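Local coordinates for glycosylation Associate Protein 3 (Streptococcus agalactiae serotype V, PDB 6OYC) that is a component of the Gap123 complex and probably takes part in protein glycosylation and accessory Sec-dependent secretion, perhaps by binding sugar, at residues Val163-Leu168 and Leu186-Glu191; Ile224-Tyr229 and Pro245-Tyr250; Thr153-Glu158 and Glu191-Pro196; Asn178-Ile183 and Ser309-Leu314. All coordinates share one frame; numbering follows the deposited sequence.

Interaction 1: residues Val163-Leu168 and Leu186-Glu191; sequences VLNLLL and LQQKVE
N165 and E191 join the loop 186-191 to strand 163-168 through their backbones, and the side chain of N165 reaches further to the carbonyl of K189. E191 N lies 2.8 Å from N165 O in a nearly straight bond, its N-H...O angle 167°. Two residues along the strand, L167 N gives its hydrogen to E191 O, also at 2.8 Å. E191 thus bonds to the residues before and after L166, the pattern of a parallel beta bridge, and it begins the outermost strand on this side of the domain's parallel sheet.

Asparagine suits position 165 because one amide can donate and accept at once. The first torsion of N165 (chi1 -66°) sets CG anti to the carbonyl carbon, on the side of loop 186-191. From there N165 ND2 bonds to K189 O at 3.1 Å, bent to 148°. OD1 is taken by the ND2 of N225 on the next strand, so both polar atoms of the buried amide have a partner. The aliphatic part of K189 runs across this amide at about a right angle, K189 CG 3.7 Å from N165 ND2; where its amine ends is doubtful in the model.

E191 contributes carbon as well as charge. Its CB lies 3.8 Å from L166 CD1, and its CG crosses beside L164 CD1, while the carboxylate leads away from strand 163-168, OE1 accepting from T156 N of the loop before it. V190 fills the next place with a compact branched side chain, CG2 3.5 Å from L167 CB. The chemistry implies an edge whose polarity is carried by main-chain bonds and one amide bond, with aliphatic carbons packing alongside.

Interaction 2: residues Ile224-Tyr229 and Pro245-Tyr250; sequences INVIAY and PRITAY
Y250 lies across N225 of the neighbouring strand, and its side chain can be followed outward atom by atom. CB sits beside the I227 side chain, 4.1 Å from I227 CG1. CG is anti to the carbonyl carbon (chi1 -65°), and beyond it Y250 CD1 comes to 4.0 Å from N225 CB. Y250 CE1 makes the nearest approach, 3.2 Å from N225 OD1, which lies in the ring plane at its edge, so the slightly positive aromatic C-H faces an oxygen. The phenol tip goes past the same oxygen, Y250 OH 3.8 Å from N225 OD1. Ring and amide planes are 70° apart, and the amide's ND2 is committed to N165 OD1 on strand 163-168.

The two strands belong to a beta-alpha-beta crossover, strand 223-227, helix 231-243 and strand 248-251, in which the helix returns the chain so that the strands run parallel. Their ladder alternates accordingly: V226 N bonds to T248 O, and Y250 N to V226 O, both at 2.8 Å, with T248 N to I224 O and A228 N to Y250 O at the ends.

N225, I227, T248 and Y250 share one face of the sheet. On the other, V226 and A249 turn toward helix 231-243, where small and branched side chains permit close approach. I247 joins them there, its CD1 3.5 Å from V226 CG2, while I247 CG2 meets I224 CB at 3.7 Å.

Interaction 3: residues Thr153-Glu158 and Glu191-Pro196; sequences TEFTIE and ELVSNP
T156 and E191 make the one hydrogen bond between these segments: T156 N lies 3.3 Å from E191 OE1, with an almost straight N-H...O angle of 172°. The donor comes from above the carboxylate plane, 51° out of it. A bend in the glutamate chain (chi2 -77°) turns CD back toward the loop, and E191 OE1 also lies 3.8 Å from F155 CB. A glutamate fits here because its chain can lie over apolar neighbours and still offer an acceptor to a backbone N-H.

Alongside, V193 points one methyl at the loop backbone, where it touches two successive carbonyl oxygens. Its CG1 is 3.5 Å from T153 O, 3.6 Å from E154 O and 4.2 Å from F155 CB. At the far end T153 CG2 comes only loosely to P196, 4.3 Å from its CD.

Further out, the second shell holds the V193-S194 side. The backbone of V193 is bonded to L167 and V169, and S194 OG bonds to V169 O, while S194 is also paired through its backbone with S152 next to the loop. On the loop's own side, the F155 side chain packs on L164 and L166.

The loop 153-158 thus passes beside the outermost strand 191-193 before the chain enters strand 163-168, with T153 and F155 both touching helix 206-218, which lies against this side of the sheet.

Interaction 4: residues Asn178-Ile183 and Ser309-Leu314; sequences NKIESI and SGNEHL
I180 and N311 face each other with similar first torsions: in each, CG1 or CG sits between the backbone N and the carbonyl carbon (chi1 78° in I180, 70° in N311). The isoleucine then lays its end over the short 3-10 turn, I180 CD1 only 3.0 Å from N311 O, a tight contact between methyl and carbonyl. The same methyl reaches L314 CD1 at 4.2 Å. A branched aliphatic chain can meet backbone and leucine together in this way.

E181 comes in beside it, also with CG between N and the carbonyl carbon. Its chain is extended beyond CG and crosses N311 at about a right angle, so that E181 OE2 lies 3.5 Å from N311 CB. Nearer the backbone, E181 CB touches L314 CD1 at 3.9 Å. K179 NZ makes a salt bridge to E181 OE1 at 3.6 Å within the same segment, and this would be expected to offset part of the charge of a buried carboxylate.

The contacts that can be relied on between the two segments are van der Waals ones. The 3-10 turn keeps its own bonds: H313 N to G310 O at 2.8 Å and L314 N to N311 O at 3.0 Å, so the carbonyl that I180 touches is already engaged.

Around this contact, E181 and N311 both touch Y229, just beyond strand 223-227, K179 and E181 touch D173 of helix 171-174, and L314 packs on L186 and on Y292, which follows strand 289-291.

In the fold
Interactions 1 and 2 are successive joints of one parallel sheet, linked where strands 163-168 and 223-227 pair: L166 N meets N225 O, and L166 O meets I227 N. Interaction 2 is the buried one, a regular ladder inside the sheet; interaction 1, at the outer strand, is partly exposed and mixes a bridge with a side-chain amide bond. Interactions 3 and 4 are also only partly buried. Interaction 3 shares E191 with interaction 1 and adds a loop to that edge by a single hydrogen bond and methyl contacts. Interaction 4 rests mainly on van der Waals contact, yet Y229 touches E181 and N311, tying these loops to the end of the sheet, and L186 meets L314.

Interaction 1: residues Val163-Leu168 and Leu186-Glu191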
# COMPACT_ATOMS: atom_id res chain seq x y z
N VAL C 163 -21.44 -13.75 17.13
CA VAL C 163 -20.26 -13.74 16.27
C VAL C 163 -19.96 -12.30 15.87
O VAL C 163 -20.88 -11.53 15.55
CB VAL C 163 -20.47 -14.62 15.02
CG1 VAL C 163 -19.18 -14.75 14.23
CG2 VAL C 163 -20.99 -15.99 15.41
N LEU C 164 -18.69 -11.93 15.93
CA LEU C 164 -18.19 -10.74 15.27
C LEU C 164 -17.24 -11.17 14.15
O LEU C 164 -16.24 -11.85 14.41
CB LEU C 164 -17.48 -9.81 16.24
CG LEU C 164 -16.88 -8.61 15.52
CD1 LEU C 164 -17.98 -7.76 14.88
CD2 LEU C 164 -16.03 -7.79 16.48
N ASN C 165 -17.57 -10.79 12.92
CA ASN C 165 -16.73 -11.06 11.76
C ASN C 165 -16.07 -9.75 11.36
O ASN C 165 -16.73 -8.84 10.87
CB ASN C 165 -17.54 -11.68 10.63
CG ASN C 165 -18.07 -13.06 10.99
OD1 ASN C 165 -17.33 -13.92 11.49
ND2 ASN C 165 -19.37 -13.27 10.77
N LEU C 166 -14.77 -9.66 11.60
CA LEU C 166 -13.99 -8.46 11.34
C LEU C 166 -13.26 -8.65 10.01
O LEU C 166 -12.40 -9.52 9.89
CB LEU C 166 -12.99 -8.22 12.47
CG LEU C 166 -12.95 -6.83 13.08
CD1 LEU C 166 -14.36 -6.39 13.48
CD2 LEU C 166 -12.02 -6.84 14.28
N LEU C 167 -13.62 -7.85 9.01
CA LEU C 167 -12.96 -7.91 7.71
C LEU C 167 -11.89 -6.82 7.64
O LEU C 167 -12.21 -5.63 7.60
CB LEU C 167 -13.95 -7.75 6.56
CG LEU C 167 -13.22 -7.83 5.22
CD1 LEU C 167 -12.58 -9.21 5.09
CD2 LEU C 167 -14.15 -7.57 4.05
N LEU C 168 -10.64 -7.24 7.62
CA LEU C 168 -9.51 -6.32 7.52
C LEU C 168 -9.39 -5.88 6.06
O LEU C 168 -9.09 -6.70 5.18
CB LEU C 168 -8.23 -7.01 8.01
CG LEU C 168 -7.76 -6.83 9.46
CD1 LEU C 168 -8.92 -6.91 10.44
CD2 LEU C 168 -6.68 -7.85 9.83
N LEU C 186 -21.38 -10.31 0.74
CA LEU C 186 -20.58 -11.48 0.43
C LEU C 186 -21.42 -12.69 0.74
O LEU C 186 -22.33 -13.03 -0.03
CB LEU C 186 -19.27 -11.44 1.26
CG LEU C 186 -18.12 -12.46 1.26
CD1 LEU C 186 -16.91 -11.71 1.77
CD2 LEU C 186 -18.30 -13.73 2.12
N GLN C 187 -21.20 -13.38 1.86
CA GLN C 187 -21.99 -14.52 2.30
C GLN C 187 -22.15 -14.49 3.82
O GLN C 187 -22.55 -15.51 4.40
CB GLN C 187 -21.33 -15.85 1.87
CG GLN C 187 -21.42 -16.15 0.36
CD GLN C 187 -20.86 -17.52 -0.02
OE1 GLN C 187 -19.95 -17.62 -0.84
NE2 GLN C 187 -21.41 -18.57 0.58
N GLN C 188 -21.84 -13.37 4.47
CA GLN C 188 -21.94 -13.24 5.92
C GLN C 188 -22.21 -11.80 6.32
O GLN C 188 -22.19 -10.88 5.49
CB GLN C 188 -20.66 -13.70 6.63
CG GLN C 188 -20.35 -15.17 6.54
CD GLN C 188 -18.87 -15.39 6.42
OE1 GLN C 188 -18.31 -15.35 5.32
NE2 GLN C 188 -18.21 -15.62 7.56
N LYS C 189 -22.50 -11.63 7.60
CA LYS C 189 -22.40 -10.36 8.31
C LYS C 189 -20.93 -10.04 8.60
O LYS C 189 -20.14 -10.95 8.87
CB LYS C 189 -23.19 -10.45 9.62
CG LYS C 189 -22.48 -11.32 10.66
CD LYS C 189 -23.37 -11.73 11.82
CE LYS C 189 -22.53 -12.34 12.92
NZ LYS C 189 -22.67 -11.57 14.19
N VAL C 190 -20.57 -8.76 8.56
CA VAL C 190 -19.17 -8.38 8.76
C VAL C 190 -19.07 -6.91 9.16
O VAL C 190 -19.94 -6.10 8.84
CB VAL C 190 -18.34 -8.66 7.48
CG1 VAL C 190 -18.43 -7.51 6.50
CG2 VAL C 190 -16.91 -8.96 7.86
N GLU C 191 -17.99 -6.58 9.87
CA GLU C 191 -17.59 -5.20 10.16
C GLU C 191 -16.27 -4.92 9.45
O GLU C 191 -15.28 -5.64 9.66
CB GLU C 191 -17.44 -4.98 11.67
CG GLU C 191 -18.73 -4.97 12.46
CD GLU C 191 -19.48 -3.67 12.30
OE1 GLU C 191 -18.93 -2.61 12.70
OE2 GLU C 191 -20.62 -3.70 11.76

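Interaction 2: residues Ile224-Tyr229 and Pro245-Tyr250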
# COMPACT_ATOMS: atom_id res chain seq x y z
N ILE C 224 -14.97 -13.85 17.90
CA ILE C 224 -14.42 -12.91 16.93
C ILE C 224 -13.62 -13.69 15.90
O ILE C 224 -12.70 -14.45 16.25
CB ILE C 224 -13.56 -11.84 17.61
CG1 ILE C 224 -14.39 -11.07 18.64
CG2 ILE C 224 -12.96 -10.88 16.56
CD1 ILE C 224 -13.62 -9.93 19.30
N ASN C 225 -13.99 -13.52 14.64
CA ASN C 225 -13.20 -13.99 13.52
C ASN C 225 -12.60 -12.79 12.81
O ASN C 225 -13.30 -11.80 12.54
CB ASN C 225 -14.04 -14.82 12.55
CG ASN C 225 -14.69 -16.00 13.22
OD1 ASN C 225 -14.02 -16.93 13.65
ND2 ASN C 225 -16.02 -15.99 13.28
N VAL C 226 -11.30 -12.84 12.53
CA VAL C 226 -10.61 -11.79 11.79
C VAL C 226 -10.27 -12.37 10.42
O VAL C 226 -9.49 -13.32 10.31
CB VAL C 226 -9.37 -11.30 12.54
CG1 VAL C 226 -8.66 -10.23 11.73
CG2 VAL C 226 -9.78 -10.74 13.91
N ILE C 227 -10.92 -11.82 9.38
CA ILE C 227 -10.80 -12.27 8.00
C ILE C 227 -9.97 -11.27 7.21
O ILE C 227 -10.17 -10.05 7.32
CB ILE C 227 -12.19 -12.41 7.34
CG1 ILE C 227 -13.08 -13.36 8.15
CG2 ILE C 227 -12.06 -12.87 5.89
CD1 ILE C 227 -14.42 -12.75 8.47
N ALA C 228 -9.05 -11.78 6.38
CA ALA C 228 -8.27 -10.95 5.47
C ALA C 228 -8.11 -11.64 4.12
O ALA C 228 -8.29 -12.85 4.00
CB ALA C 228 -6.91 -10.62 6.06
N TYR C 229 -7.74 -10.84 3.12
CA TYR C 229 -7.59 -11.29 1.73
C TYR C 229 -6.33 -10.79 1.03
O TYR C 229 -6.07 -11.24 -0.10
CB TYR C 229 -8.81 -10.86 0.90
CG TYR C 229 -8.94 -9.37 0.85
CD1 TYR C 229 -9.64 -8.68 1.85
CD2 TYR C 229 -8.35 -8.63 -0.17
CE1 TYR C 229 -9.75 -7.31 1.81
CE2 TYR C 229 -8.45 -7.26 -0.21
CZ TYR C 229 -9.16 -6.60 0.79
OH TYR C 229 -9.26 -5.23 0.76
N PRO C 245 -5.65 -15.82 21.57
CA PRO C 245 -6.08 -17.20 21.27
C PRO C 245 -7.58 -17.40 21.16
O PRO C 245 -8.01 -18.41 20.60
CB PRO C 245 -5.51 -18.00 22.46
CG PRO C 245 -4.36 -17.20 22.93
CD PRO C 245 -4.70 -15.75 22.69
N ARG C 246 -8.40 -16.48 21.68
CA ARG C 246 -9.84 -16.64 21.59
C ARG C 246 -10.39 -16.37 20.20
O ARG C 246 -11.47 -16.86 19.86
CB ARG C 246 -10.54 -15.72 22.59
CG ARG C 246 -10.28 -16.04 24.06
CD ARG C 246 -11.60 -16.37 24.78
NE ARG C 246 -12.74 -15.63 24.26
CZ ARG C 246 -13.12 -14.43 24.71
NH1 ARG C 246 -12.44 -13.86 25.70
NH2 ARG C 246 -14.19 -13.81 24.19
N ILE C 247 -9.68 -15.60 19.37
CA ILE C 247 -10.19 -15.30 18.04
C ILE C 247 -9.66 -16.32 17.03
O ILE C 247 -8.67 -17.02 17.26
CB ILE C 247 -9.83 -13.85 17.62
CG1 ILE C 247 -8.35 -13.73 17.33
CG2 ILE C 247 -10.21 -12.86 18.71
CD1 ILE C 247 -8.08 -12.87 16.14
N THR C 248 -10.35 -16.42 15.90
CA THR C 248 -9.89 -17.23 14.78
C THR C 248 -9.54 -16.30 13.63
O THR C 248 -10.31 -15.38 13.30
CB THR C 248 -10.94 -18.25 14.34
OG1 THR C 248 -11.25 -19.12 15.43
CG2 THR C 248 -10.40 -19.10 13.20
N ALA C 249 -8.38 -16.53 13.03
CA ALA C 249 -7.95 -15.79 11.86
C ALA C 249 -8.29 -16.60 10.62
O ALA C 249 -8.08 -17.81 10.58
CB ALA C 249 -6.44 -15.51 11.90
N TYR C 250 -8.83 -15.92 9.61
CA TYR C 250 -9.04 -16.52 8.29
C TYR C 250 -8.22 -15.72 7.28
O TYR C 250 -8.48 -14.52 7.07
CB TYR C 250 -10.52 -16.55 7.94
CG TYR C 250 -11.29 -17.47 8.87
CD1 TYR C 250 -11.78 -17.01 10.09
CD2 TYR C 250 -11.47 -18.82 8.56
CE1 TYR C 250 -12.46 -17.84 10.95
CE2 TYR C 250 -12.14 -19.66 9.42
CZ TYR C 250 -12.63 -19.17 10.61
OH TYR C 250 -13.31 -19.99 11.46

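Interaction 3: residues Thr153-Glu158 and Glu191-Pro196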
# COMPACT_ATOMS: atom_id res chain seq x y z
N THR C 153 -10.44 2.07 12.51
CA THR C 153 -10.29 0.91 13.39
C THR C 153 -11.55 0.60 14.19
O THR C 153 -11.67 -0.50 14.73
CB THR C 153 -9.13 1.11 14.36
OG1 THR C 153 -9.28 2.36 15.04
CG2 THR C 153 -7.81 1.11 13.63
N GLU C 154 -12.48 1.55 14.28
CA GLU C 154 -13.67 1.38 15.11
C GLU C 154 -14.61 0.35 14.49
O GLU C 154 -14.84 0.34 13.28
CB GLU C 154 -14.41 2.71 15.27
CG GLU C 154 -13.63 3.78 16.04
CD GLU C 154 -13.89 5.20 15.52
OE1 GLU C 154 -13.35 5.54 14.44
OE2 GLU C 154 -14.63 5.96 16.19
N PHE C 155 -15.17 -0.50 15.35
CA PHE C 155 -16.23 -1.42 14.99
C PHE C 155 -17.22 -1.47 16.15
O PHE C 155 -16.87 -1.18 17.30
CB PHE C 155 -15.69 -2.82 14.69
CG PHE C 155 -14.95 -3.45 15.86
CD1 PHE C 155 -13.59 -3.24 16.02
CD2 PHE C 155 -15.62 -4.22 16.79
CE1 PHE C 155 -12.91 -3.81 17.09
CE2 PHE C 155 -14.94 -4.79 17.86
CZ PHE C 155 -13.58 -4.58 18.01
N THR C 156 -18.45 -1.89 15.86
CA THR C 156 -19.49 -1.93 16.87
C THR C 156 -20.02 -3.35 17.09
O THR C 156 -20.15 -4.14 16.15
CB THR C 156 -20.64 -0.99 16.52
OG1 THR C 156 -21.33 -0.63 17.72
CG2 THR C 156 -21.61 -1.63 15.53
N ILE C 157 -20.28 -3.66 18.36
CA ILE C 157 -20.91 -4.91 18.78
C ILE C 157 -22.24 -4.58 19.42
O ILE C 157 -22.31 -3.72 20.30
CB ILE C 157 -20.03 -5.69 19.77
CG1 ILE C 157 -18.74 -6.13 19.09
CG2 ILE C 157 -20.79 -6.91 20.30
CD1 ILE C 157 -18.99 -7.25 18.16
N GLU C 158 -23.29 -5.27 19.01
CA GLU C 158 -24.56 -5.11 19.68
C GLU C 158 -24.77 -6.26 20.66
O GLU C 158 -24.17 -7.33 20.53
CB GLU C 158 -25.70 -5.03 18.66
CG GLU C 158 -25.83 -3.62 18.05
CD GLU C 158 -26.16 -3.63 16.57
OE1 GLU C 158 -26.56 -4.70 16.05
OE2 GLU C 158 -26.01 -2.57 15.92
N GLU C 191 -17.99 -6.58 9.87
CA GLU C 191 -17.59 -5.20 10.16
C GLU C 191 -16.27 -4.92 9.45
O GLU C 191 -15.28 -5.64 9.66
CB GLU C 191 -17.44 -4.98 11.67
CG GLU C 191 -18.73 -4.97 12.46
CD GLU C 191 -19.48 -3.67 12.30
OE1 GLU C 191 -18.93 -2.61 12.70
OE2 GLU C 191 -20.62 -3.70 11.76
N LEU C 192 -16.24 -3.88 8.63
CA LEU C 192 -15.04 -3.50 7.90
C LEU C 192 -14.19 -2.54 8.72
O LEU C 192 -14.69 -1.55 9.26
CB LEU C 192 -15.39 -2.85 6.56
CG LEU C 192 -16.45 -3.56 5.74
CD1 LEU C 192 -16.68 -2.81 4.44
CD2 LEU C 192 -16.03 -4.96 5.47
N VAL C 193 -12.89 -2.81 8.78
CA VAL C 193 -11.94 -1.89 9.38
C VAL C 193 -10.74 -1.75 8.46
O VAL C 193 -10.50 -2.57 7.58
CB VAL C 193 -11.51 -2.33 10.80
CG1 VAL C 193 -12.67 -2.16 11.79
CG2 VAL C 193 -11.02 -3.77 10.79
N SER C 194 -10.01 -0.66 8.66
CA SER C 194 -8.81 -0.40 7.88
C SER C 194 -7.95 0.60 8.64
O SER C 194 -8.34 1.11 9.69
CB SER C 194 -9.16 0.13 6.48
OG SER C 194 -8.05 -0.00 5.60
N ASN C 195 -6.76 0.85 8.10
CA ASN C 195 -5.90 1.89 8.64
C ASN C 195 -6.45 3.25 8.25
O ASN C 195 -6.73 3.49 7.07
CB ASN C 195 -4.47 1.72 8.10
CG ASN C 195 -3.46 2.53 8.87
OD1 ASN C 195 -3.73 3.67 9.26
ND2 ASN C 195 -2.28 1.96 9.08
N PRO C 196 -6.64 4.17 9.21
CA PRO C 196 -7.22 5.47 8.88
C PRO C 196 -6.21 6.54 8.49
O PRO C 196 -6.63 7.59 7.99
CB PRO C 196 -7.94 5.85 10.18
CG PRO C 196 -7.08 5.25 11.24
CD PRO C 196 -6.49 3.98 10.66

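Interaction 4: residues Asn178-Ile183 and Ser309-Leu314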
# COMPACT_ATOMS: atom_id res chain seq x y z
N ASN C 178 -15.58 -0.88 -3.83
CA ASN C 178 -16.36 -1.16 -5.04
C ASN C 178 -15.86 -2.45 -5.69
O ASN C 178 -15.59 -2.49 -6.90
CB ASN C 178 -16.28 -0.01 -6.05
CG ASN C 178 -16.73 1.33 -5.46
OD1 ASN C 178 -17.56 1.38 -4.56
ND2 ASN C 178 -16.18 2.41 -6.00
N LYS C 179 -15.73 -3.54 -4.90
CA LYS C 179 -14.99 -4.73 -5.37
C LYS C 179 -15.46 -5.98 -4.64
O LYS C 179 -14.78 -6.46 -3.74
CB LYS C 179 -13.48 -4.56 -5.15
CG LYS C 179 -12.83 -3.35 -5.81
CD LYS C 179 -11.47 -2.96 -5.19
CE LYS C 179 -11.50 -2.91 -3.66
NZ LYS C 179 -12.60 -2.03 -3.14
N ILE C 180 -16.61 -6.54 -5.05
CA ILE C 180 -17.11 -7.83 -4.55
C ILE C 180 -17.22 -7.84 -3.03
O ILE C 180 -18.20 -8.37 -2.48
CB ILE C 180 -16.27 -9.04 -5.06
CG1 ILE C 180 -14.94 -9.24 -4.32
CG2 ILE C 180 -16.02 -8.93 -6.56
CD1 ILE C 180 -14.97 -10.16 -3.10
N GLU C 181 -16.24 -7.27 -2.32
CA GLU C 181 -16.21 -7.17 -0.86
C GLU C 181 -17.04 -5.97 -0.42
O GLU C 181 -16.64 -5.20 0.48
CB GLU C 181 -14.76 -7.05 -0.38
CG GLU C 181 -14.04 -5.82 -0.93
CD GLU C 181 -12.57 -6.03 -1.10
OE1 GLU C 181 -11.97 -5.34 -1.95
OE2 GLU C 181 -12.02 -6.88 -0.37
N SER C 182 -18.17 -5.72 -1.08
CA SER C 182 -18.85 -4.43 -1.00
C SER C 182 -19.90 -4.45 0.10
O SER C 182 -20.83 -5.26 0.05
CB SER C 182 -19.50 -4.08 -2.34
OG SER C 182 -20.39 -2.98 -2.23
N ILE C 183 -19.75 -3.54 1.08
CA ILE C 183 -20.68 -3.30 2.19
C ILE C 183 -21.10 -4.61 2.86
O ILE C 183 -22.19 -4.71 3.42
CB ILE C 183 -21.90 -2.48 1.72
CG1 ILE C 183 -21.46 -1.40 0.73
CG2 ILE C 183 -22.61 -1.80 2.89
CD1 ILE C 183 -22.60 -0.58 0.19
N SER C 309 -5.69 -11.21 -7.38
CA SER C 309 -6.89 -10.52 -6.88
C SER C 309 -7.50 -11.37 -5.77
O SER C 309 -8.55 -12.00 -5.92
CB SER C 309 -7.89 -10.27 -8.00
OG SER C 309 -7.27 -9.64 -9.11
N GLY C 310 -6.80 -11.38 -4.63
CA GLY C 310 -7.17 -12.23 -3.52
C GLY C 310 -8.53 -11.92 -2.93
O GLY C 310 -9.16 -12.82 -2.35
N ASN C 311 -9.01 -10.69 -3.07
CA ASN C 311 -10.35 -10.35 -2.59
C ASN C 311 -11.40 -11.24 -3.23
O ASN C 311 -12.39 -11.62 -2.59
CB ASN C 311 -10.64 -8.88 -2.89
CG ASN C 311 -10.83 -8.61 -4.36
OD1 ASN C 311 -11.92 -8.26 -4.81
ND2 ASN C 311 -9.77 -8.80 -5.13
N GLU C 312 -11.20 -11.62 -4.50
CA GLU C 312 -12.14 -12.51 -5.17
C GLU C 312 -12.14 -13.91 -4.59
O GLU C 312 -12.87 -14.76 -5.10
CB GLU C 312 -11.83 -12.56 -6.67
CG GLU C 312 -12.02 -11.22 -7.32
CD GLU C 312 -11.54 -11.18 -8.76
OE1 GLU C 312 -11.59 -10.10 -9.37
OE2 GLU C 312 -11.11 -12.24 -9.27
N HIS C 313 -11.34 -14.18 -3.56
CA HIS C 313 -11.37 -15.46 -2.86
C HIS C 313 -12.33 -15.49 -1.68
O HIS C 313 -12.55 -16.56 -1.11
CB HIS C 313 -9.98 -15.84 -2.33
CG HIS C 313 -8.91 -15.90 -3.37
ND1 HIS C 313 -7.60 -16.20 -3.06
CD2 HIS C 313 -8.96 -15.70 -4.71
CE1 HIS C 313 -6.89 -16.18 -4.17
NE2 HIS C 313 -7.68 -15.88 -5.18
N LEU C 314 -12.86 -14.33 -1.28
CA LEU C 314 -13.68 -14.30 -0.08
C LEU C 314 -14.86 -15.26 -0.08
O LEU C 314 -15.20 -15.77 1.00
CB LEU C 314 -14.14 -12.85 0.17
CG LEU C 314 -13.06 -11.94 0.75
CD1 LEU C 314 -13.55 -10.52 0.83
CD2 LEU C 314 -12.65 -12.47 2.11